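Local coordinates for protein serpin 2 (Anopheles gambiae, PDB 3PZF) that inhibits the serine proteases CLIPB9, CLIPB10 and CLIPB4, trapping CLIPB9 covalently, and so restrains melanization in mosquito hemolymph, at residues A[187-190]-A[191-195]; A[269-272]-A[273-277]. All blocks are in the same frame, centred on the assembly; numbering follows the deposited sequence.

How the contacts relate
Both contacts are short-range and lie in the same serpin domain, with contact 1 coming first along the chain. The centres of contact 1 and contact 2 are about 24 Å apart and the nearest atoms of contact 1 and contact 2 about 12 Å apart, so they do not touch. Contact 1 is the end of strand 177-188 and the loop that leaves it; contact 2 is the last turn of helix 266-274 and the link into strand 277-295. They are related through shared strands: side chains of both lean on strands 211-227 and 232-238, from separate places. The first lies beside the hinge of the reactive loop, the second in the body of the domain.

Contact 1: residues A[187-190]-A[191-195]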
loop_
_atom_site.group_PDB
_atom_site.type_symbol
_atom_site.label_atom_id
_atom_site.label_comp_id
_atom_site.label_asym_id
_atom_site.label_seq_id
_atom_site.Cartn_x
_atom_site.Cartn_y
_atom_site.Cartn_z
ATOM N N GLY A 187 -10.616 8.805 -5.747
ATOM C CA GLY A 187 -10.828 9.967 -4.897
ATOM C C GLY A 187 -10.620 11.277 -5.643
ATOM O O GLY A 187 -10.072 11.285 -6.732
ATOM N N LEU A 188 -11.068 12.380 -5.046
ATOM C CA LEU A 188 -10.969 13.707 -5.666
ATOM C C LEU A 188 -10.104 14.601 -4.821
ATOM O O LEU A 188 -10.241 14.644 -3.580
ATOM C CB LEU A 188 -12.347 14.372 -5.760
ATOM C CG LEU A 188 -13.322 13.759 -6.766
ATOM C CD1 LEU A 188 -14.728 14.328 -6.587
ATOM C CD2 LEU A 188 -12.806 14.021 -8.159
ATOM N N TRP A 189 -9.231 15.367 -5.459
ATOM C CA TRP A 189 -8.490 16.357 -4.697
ATOM C C TRP A 189 -9.452 17.390 -4.122
ATOM O O TRP A 189 -10.377 17.833 -4.806
ATOM C CB TRP A 189 -7.538 17.142 -5.619
ATOM C CG TRP A 189 -6.462 16.361 -6.296
ATOM C CD1 TRP A 189 -6.189 16.355 -7.651
ATOM C CD2 TRP A 189 -5.482 15.519 -5.690
ATOM N NE1 TRP A 189 -5.111 15.544 -7.912
ATOM C CE2 TRP A 189 -4.654 15.018 -6.732
ATOM C CE3 TRP A 189 -5.218 15.122 -4.375
ATOM C CZ2 TRP A 189 -3.589 14.141 -6.492
ATOM C CZ3 TRP A 189 -4.159 14.249 -4.137
ATOM C CH2 TRP A 189 -3.359 13.771 -5.184
ATOM N N THR A 190 -9.216 17.818 -2.885
ATOM C CA THR A 190 -9.915 18.975 -2.362
ATOM C C THR A 190 -9.591 20.201 -3.248
ATOM O O THR A 190 -10.436 21.056 -3.502
ATOM C CB THR A 190 -9.483 19.239 -0.923
ATOM O OG1 THR A 190 -9.706 18.046 -0.145
ATOM C CG2 THR A 190 -10.261 20.423 -0.332
ATOM N N TYR A 191 -8.365 20.254 -3.746
ATOM C CA TYR A 191 -7.914 21.398 -4.554
ATOM C C TYR A 191 -7.437 20.869 -5.918
ATOM O O TYR A 191 -6.291 20.499 -6.082
ATOM C CB TYR A 191 -6.792 22.145 -3.844
ATOM C CG TYR A 191 -7.231 22.668 -2.485
ATOM C CD1 TYR A 191 -8.157 23.700 -2.402
ATOM C CD2 TYR A 191 -6.774 22.084 -1.314
ATOM C CE1 TYR A 191 -8.592 24.175 -1.176
ATOM C CE2 TYR A 191 -7.208 22.558 -0.071
ATOM C CZ TYR A 191 -8.110 23.600 -0.021
ATOM O OH TYR A 191 -8.548 24.057 1.196
ATOM N N PRO A 192 -8.342 20.807 -6.887
ATOM C CA PRO A 192 -7.929 20.185 -8.161
ATOM C C PRO A 192 -7.010 21.128 -8.941
ATOM O O PRO A 192 -7.106 22.355 -8.762
ATOM C CB PRO A 192 -9.250 20.011 -8.918
ATOM C CG PRO A 192 -10.198 21.007 -8.292
ATOM C CD PRO A 192 -9.785 21.103 -6.840
ATOM N N PHE A 193 -6.141 20.568 -9.776
ATOM C CA PHE A 193 -5.323 21.384 -10.692
ATOM C C PHE A 193 -6.097 21.896 -11.883
ATOM O O PHE A 193 -6.972 21.202 -12.413
ATOM C CB PHE A 193 -4.170 20.537 -11.221
ATOM C CG PHE A 193 -3.204 20.106 -10.149
ATOM C CD1 PHE A 193 -1.997 20.784 -9.986
ATOM C CD2 PHE A 193 -3.501 19.055 -9.295
ATOM C CE1 PHE A 193 -1.090 20.395 -9.033
ATOM C CE2 PHE A 193 -2.596 18.655 -8.324
ATOM C CZ PHE A 193 -1.387 19.349 -8.175
ATOM N N PRO A 194 -5.752 23.105 -12.360
ATOM C CA PRO A 194 -6.296 23.534 -13.651
ATOM C C PRO A 194 -5.896 22.518 -14.726
ATOM O O PRO A 194 -4.807 21.950 -14.644
ATOM C CB PRO A 194 -5.594 24.869 -13.907
ATOM C CG PRO A 194 -5.062 25.311 -12.599
ATOM C CD PRO A 194 -4.807 24.084 -11.789
ATOM N N GLU A 195 -6.764 22.267 -15.695
ATOM C CA GLU A 195 -6.425 21.356 -16.784
ATOM C C GLU A 195 -5.773 22.148 -17.924
ATOM O O GLU A 195 -6.347 23.117 -18.410
ATOM C CB GLU A 195 -7.680 20.627 -17.284
ATOM C CG GLU A 195 -8.214 19.576 -16.311
ATOM C CD GLU A 195 -9.593 19.042 -16.689
ATOM O OE1 GLU A 195 -9.922 17.909 -16.275
ATOM O OE2 GLU A 195 -10.352 19.755 -17.384
#
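The indole nitrogen NE1 of Trp189 is hydrogen-bonded to the backbone oxygen of Asn342, while Phe193 CE2 lies 4.0 Å from the same NE1. The bond satisfies the one polar atom of a buried tryptophan side chain; NE1 also lies near the plane of the phenyl ring, at its edge. The two rings form an offset edge-to-face pair: the edge of Phe193 is directed at the face of the Trp189 five-membered ring, with centroids 5.6 Å apart and planes at 72°. Flat aromatic groups suit this loop, since they fill space between its backbone and Leu237, which both rings touch. Pro192 lies between them in sequence, its CD 3.4 Å from Thr190 O, and its ring restricts the backbone of the loop a few residues beyond the strand. On the outer side Thr190 and Tyr191 lie alongside each other. The methyl CG2 of Thr190 is anti to the backbone N and sits over one face of the Tyr191 ring, 3.9 Å from the centroid, in a CH-pi contact. That same torsion brings Thr190 OG1 round to a weak hydrogen bond with Pro238 O. Trp189 is hydrogen-bonded through its backbone to Leu344, and Gly187 to Ser346, both in the hinge motif required for protease binding. A tryptophan just beyond this strand, beside the hinge, is characteristic of the serpin breach, where the reactive loop begins to enter the central sheet.

Contact 2: residues A[269-272]-A[273-277]; sequences LHQA and LWYME
Tyr275 lies along Gln271, one helical turn earlier, and nearly every atom of its side chain meets that residue. CB begins 3.7 Å from the Gln271 carbonyl oxygen, which also accepts the backbone N-H of Tyr275. Further out, CD1 passes 3.5 Å from the same oxygen. At CE1 the ring reaches the aliphatic part of glutamine: Gln271 CG is 3.7 Å from CE1 and lies over the ring face, a CH-pi contact. CZ is 3.4 Å from Gln271 NE2, and at the tip OH is 3.2 Å from that nitrogen, although the angle is too poor for a hydrogen bond. Gln271 achieves this by holding CG anti to its backbone N (chi1 -177°) and keeping the chain extended beyond it; the amide is turned 41° from the ring plane. A long chain with a greasy stem and a polar head thus suits a position where an aromatic ring runs alongside near solvent.

The next side of the helix pairs His270 with Trp274, whose rings point the same way with planes 24° apart but slide past each other, so overlap is slight. On the buried side, Leu269 CG meets Leu273 CD1 at 4.1 Å, two branched apolar chains crossing one turn apart. Successive helical bonds hold the backbone beneath them, Leu273 N to Leu269 O among them at 3.0 Å. Ala272, short enough for a close approach, touches Ile234 of strand 232-238, which Leu273 and Met276 also touch. Leu269 and Leu273 reach strand 244-251 as well. Helix 266-274 thus packs on strands 232-238 and 244-251, while Tyr275 and Met276 reach strand 211-227 before the chain enters strand 277-295.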
loop_
_atom_site.group_PDB
_atom_site.type_symbol
_atom_site.label_atom_id
_atom_site.label_comp_id
_atom_site.label_asym_id
_atom_site.label_seq_id
_atom_site.Cartn_x
_atom_site.Cartn_y
_atom_site.Cartn_z
ATOM N N LEU A 269 10.336 10.438 10.192
ATOM C CA LEU A 269 9.204 10.794 9.342
ATOM C C LEU A 269 8.173 11.492 10.197
ATOM O O LEU A 269 7.572 12.475 9.779
ATOM C CB LEU A 269 8.597 9.560 8.643
ATOM C CG LEU A 269 7.440 9.847 7.671
ATOM C CD1 LEU A 269 7.938 10.661 6.499
ATOM C CD2 LEU A 269 6.777 8.503 7.194
ATOM N N HIS A 270 7.997 11.028 11.427
ATOM C CA HIS A 270 7.129 11.738 12.351
ATOM C C HIS A 270 7.518 13.222 12.434
ATOM O O HIS A 270 6.664 14.101 12.315
ATOM C CB HIS A 270 7.177 11.142 13.763
ATOM C CG HIS A 270 6.271 11.849 14.711
ATOM N ND1 HIS A 270 4.907 11.667 14.701
ATOM C CD2 HIS A 270 6.515 12.797 15.645
ATOM C CE1 HIS A 270 4.352 12.447 15.606
ATOM N NE2 HIS A 270 5.311 13.160 16.183
ATOM N N GLN A 271 8.801 13.501 12.674
ATOM C CA GLN A 271 9.251 14.884 12.852
ATOM C C GLN A 271 9.116 15.653 11.554
ATOM O O GLN A 271 8.701 16.798 11.559
ATOM C CB GLN A 271 10.699 14.932 13.313
ATOM C CG GLN A 271 11.201 16.364 13.577
ATOM C CD GLN A 271 12.665 16.401 13.887
ATOM O OE1 GLN A 271 13.166 15.568 14.625
ATOM N NE2 GLN A 271 13.363 17.382 13.338
ATOM N N ALA A 272 9.456 15.023 10.430
ATOM C CA ALA A 272 9.408 15.744 9.141
ATOM C C ALA A 272 7.963 16.181 8.875
ATOM O O ALA A 272 7.721 17.309 8.474
ATOM C CB ALA A 272 9.921 14.880 8.009
ATOM N N LEU A 273 6.995 15.314 9.152
ATOM C CA LEU A 273 5.593 15.688 8.944
ATOM C C LEU A 273 5.158 16.726 9.995
ATOM O O LEU A 273 4.352 17.624 9.717
ATOM C CB LEU A 273 4.674 14.477 8.987
ATOM C CG LEU A 273 5.009 13.353 7.980
ATOM C CD1 LEU A 273 4.050 12.143 8.170
ATOM C CD2 LEU A 273 5.010 13.829 6.561
ATOM N N TRP A 274 5.718 16.610 11.192
ATOM C CA TRP A 274 5.393 17.531 12.285
ATOM C C TRP A 274 5.756 18.951 11.937
ATOM O O TRP A 274 5.050 19.897 12.289
ATOM C CB TRP A 274 6.152 17.092 13.552
ATOM C CG TRP A 274 5.764 17.803 14.837
ATOM C CD1 TRP A 274 6.487 18.753 15.533
ATOM C CD2 TRP A 274 4.581 17.569 15.592
ATOM N NE1 TRP A 274 5.792 19.129 16.674
ATOM C CE2 TRP A 274 4.631 18.399 16.734
ATOM C CE3 TRP A 274 3.483 16.715 15.419
ATOM C CZ2 TRP A 274 3.606 18.428 17.679
ATOM C CZ3 TRP A 274 2.473 16.738 16.356
ATOM C CH2 TRP A 274 2.543 17.584 17.480
ATOM N N TYR A 275 6.871 19.111 11.232
ATOM C CA TYR A 275 7.356 20.425 10.816
ATOM C C TYR A 275 6.556 21.086 9.683
ATOM O O TYR A 275 6.768 22.254 9.363
ATOM C CB TYR A 275 8.793 20.286 10.339
ATOM C CG TYR A 275 9.826 20.289 11.435
ATOM C CD1 TYR A 275 9.493 19.951 12.753
ATOM C CD2 TYR A 275 11.129 20.647 11.169
ATOM C CE1 TYR A 275 10.438 19.949 13.749
ATOM C CE2 TYR A 275 12.081 20.667 12.169
ATOM C CZ TYR A 275 11.722 20.319 13.460
ATOM O OH TYR A 275 12.676 20.329 14.439
ATOM N N MET A 276 5.656 20.358 9.041
ATOM C CA MET A 276 4.913 20.954 7.940
ATOM C C MET A 276 3.893 21.947 8.456
ATOM O O MET A 276 3.231 21.686 9.429
ATOM C CB MET A 276 4.204 19.857 7.118
ATOM C CG MET A 276 5.187 18.899 6.490
ATOM S SD MET A 276 4.356 17.460 5.733
ATOM C CE MET A 276 3.681 18.257 4.240
ATOM N N GLU A 277 3.748 23.080 7.783
ATOM C CA GLU A 277 2.657 23.981 8.097
ATOM C C GLU A 277 2.075 24.544 6.809
ATOM O O GLU A 277 2.683 24.451 5.748
ATOM C CB GLU A 277 3.139 25.117 9.023
ATOM C CG GLU A 277 4.299 25.913 8.468
ATOM C CD GLU A 277 4.836 26.937 9.477
ATOM O OE1 GLU A 277 4.212 27.098 10.555
ATOM O OE2 GLU A 277 5.879 27.568 9.192
#